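Local coordinates for chorismate mutase (Burkholderia thailandensis, PDB 6CNZ) that catalyses the rearrangement of chorismate to prephenate, the step that leads toward phenylalanine and tyrosine, at the interface of chains A and B. Coordinates in Å, arbitrary orientation; residue numbers count along the deposited sequence, not the author numbering. Chains: chain A/B, Chorismate mutase.

The interface of chains A and B. Residues chain A 19, 23, 26, 121, 124-125, 128; chain B 18, 148-149, 152-153.
All the residues meeting here lie in regular helical geometry, those of chain A on helices 15-29 and 107-129, those of chain B at the end of helix 138-153 and near the start of helix 13-29. The patch belongs to an all-helical chorismate mutase of type II, and illustrates how one leucine set between two helices can centre a patch of a two-fold interface, here that of the deposited dimer, which may be the biological one; its twin recurs with the chains exchanged. B:Leu152, which buries 108 Å², holds CG anti to its carbonyl carbon and splits its branches over chain A. CD2 rests against A:Ala124 CB and the backbone of A:Ala125, and sits 3.5 Å above the centre of the A:Arg128 guanidinium plane; CD1 turns toward A:Asn19, 3.8 Å from its CB. Arginine and leucine thus meet tip to tip, the flat cation capped on one face by a methyl. The extended A:Arg128 chain also carries NH1 to the main-chain O of B:Asn148 at 2.8 Å, nearly straight (163° at H). That oxygen lies close to the guanidinium plane, while the donor stands above the carbonyl plane; the bond ties the side chain to the last turns of the helix, where its positive charge may offset part of the dipole at the C-terminal end.

B:Trp149 swings CG anti to its backbone N (chi1 179°), pointing the benzo rim at chain A. Its CH2 meets A:Leu23 CD2 tip to tip at 3.6 Å, and A:Asn19 approaches the ring edge, with OD1 3.3 Å from CE3 and the amide turned 51° from the ring. The same OD1 holds a water at 2.8 Å, which passes the link to B:Thr18 O. Within chain B, B:Thr153 OG1 takes the crowded position between N and the carbonyl carbon and donates to B:Trp149 O at 3.1 Å, leaving CG2 over one indole face, offset toward the rim.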
# COMPACT_ATOMS: atom_id res chain seq x y z
N ASN A 19 5.35 1.14 -10.05
CA ASN A 19 5.43 1.75 -8.73
C ASN A 19 4.38 2.83 -8.56
O ASN A 19 3.77 2.95 -7.49
CB ASN A 19 6.83 2.30 -8.51
CG ASN A 19 7.78 1.26 -7.92
OD1 ASN A 19 7.34 0.30 -7.30
ND2 ASN A 19 9.07 1.48 -8.07
N LEU A 23 1.40 2.86 -5.65
CA LEU A 23 1.26 3.92 -4.66
C LEU A 23 -0.09 4.61 -4.79
O LEU A 23 -0.72 4.96 -3.78
CB LEU A 23 2.41 4.91 -4.78
CG LEU A 23 3.77 4.37 -4.30
CD1 LEU A 23 4.92 5.22 -4.86
CD2 LEU A 23 3.85 4.25 -2.75
N GLN A 26 -2.45 2.44 -3.11
CA GLN A 26 -2.24 2.54 -1.67
C GLN A 26 -2.91 3.79 -1.11
O GLN A 26 -3.58 3.74 -0.07
CB GLN A 26 -0.74 2.51 -1.37
CG GLN A 26 -0.36 2.42 0.09
CD GLN A 26 1.15 2.21 0.32
OE1 GLN A 26 1.88 1.74 -0.55
NE2 GLN A 26 1.61 2.55 1.51
N SER A 121 5.86 10.34 -1.80
CA SER A 121 6.16 9.15 -2.59
C SER A 121 5.55 9.24 -3.98
O SER A 121 6.18 8.88 -4.98
CB SER A 121 5.65 7.89 -1.88
OG SER A 121 6.08 7.83 -0.54
N ALA A 124 7.55 11.75 -6.10
CA ALA A 124 8.78 11.12 -6.58
C ALA A 124 8.49 10.04 -7.62
O ALA A 124 9.24 9.88 -8.58
CB ALA A 124 9.55 10.55 -5.39
N ALA A 125 7.40 9.28 -7.43
CA ALA A 125 7.05 8.27 -8.42
C ALA A 125 6.64 8.90 -9.74
O ALA A 125 7.00 8.40 -10.81
CB ALA A 125 5.92 7.38 -7.89
N ARG A 128 9.52 9.90 -11.96
CA ARG A 128 10.13 8.84 -12.77
C ARG A 128 9.27 8.48 -13.97
O ARG A 128 9.79 7.93 -14.94
CB ARG A 128 10.39 7.59 -11.93
CG ARG A 128 11.54 7.75 -10.95
CD ARG A 128 11.61 6.57 -10.01
NE ARG A 128 12.48 6.83 -8.87
CZ ARG A 128 12.70 5.96 -7.89
NH1 ARG A 128 12.10 4.78 -7.92
NH2 ARG A 128 13.51 6.27 -6.89
N THR B 18 8.74 -5.91 -8.85
CA THR B 18 8.33 -4.62 -8.31
C THR B 18 7.02 -4.74 -7.54
O THR B 18 6.90 -4.22 -6.42
CB THR B 18 8.21 -3.60 -9.44
OG1 THR B 18 9.48 -3.46 -10.08
CG2 THR B 18 7.82 -2.27 -8.88
N ASN B 148 14.77 0.81 -5.79
CA ASN B 148 13.86 1.74 -6.44
C ASN B 148 12.67 2.06 -5.55
O ASN B 148 12.17 3.20 -5.55
CB ASN B 148 13.39 1.18 -7.77
CG ASN B 148 14.42 1.35 -8.87
OD1 ASN B 148 15.26 2.24 -8.80
ND2 ASN B 148 14.35 0.50 -9.90
N TRP B 149 12.21 1.09 -4.77
CA TRP B 149 11.08 1.31 -3.89
C TRP B 149 11.47 2.15 -2.68
O TRP B 149 10.79 3.13 -2.35
CB TRP B 149 10.50 -0.05 -3.45
CG TRP B 149 9.34 0.06 -2.51
CD1 TRP B 149 9.37 -0.13 -1.15
CD2 TRP B 149 7.99 0.39 -2.84
NE1 TRP B 149 8.11 0.06 -0.62
CE2 TRP B 149 7.25 0.39 -1.63
CE3 TRP B 149 7.33 0.71 -4.02
CZ2 TRP B 149 5.90 0.66 -1.59
CZ3 TRP B 149 5.98 0.98 -3.97
CH2 TRP B 149 5.28 0.95 -2.76
N LEU B 152 11.70 5.88 -3.06
CA LEU B 152 10.43 6.58 -3.21
C LEU B 152 9.77 6.82 -1.86
O LEU B 152 9.41 7.96 -1.52
CB LEU B 152 9.48 5.78 -4.10
CG LEU B 152 9.80 5.63 -5.58
CD1 LEU B 152 8.81 4.69 -6.28
CD2 LEU B 152 9.78 6.99 -6.24
N THR B 153 9.59 5.76 -1.08
CA THR B 153 8.74 5.80 0.10
C THR B 153 9.49 6.32 1.33
O THR B 153 8.86 6.93 2.20
CB THR B 153 8.18 4.41 0.39
OG1 THR B 153 9.24 3.45 0.33
CG2 THR B 153 7.10 4.04 -0.64
O HOH W 1 8.27 -1.86 -5.83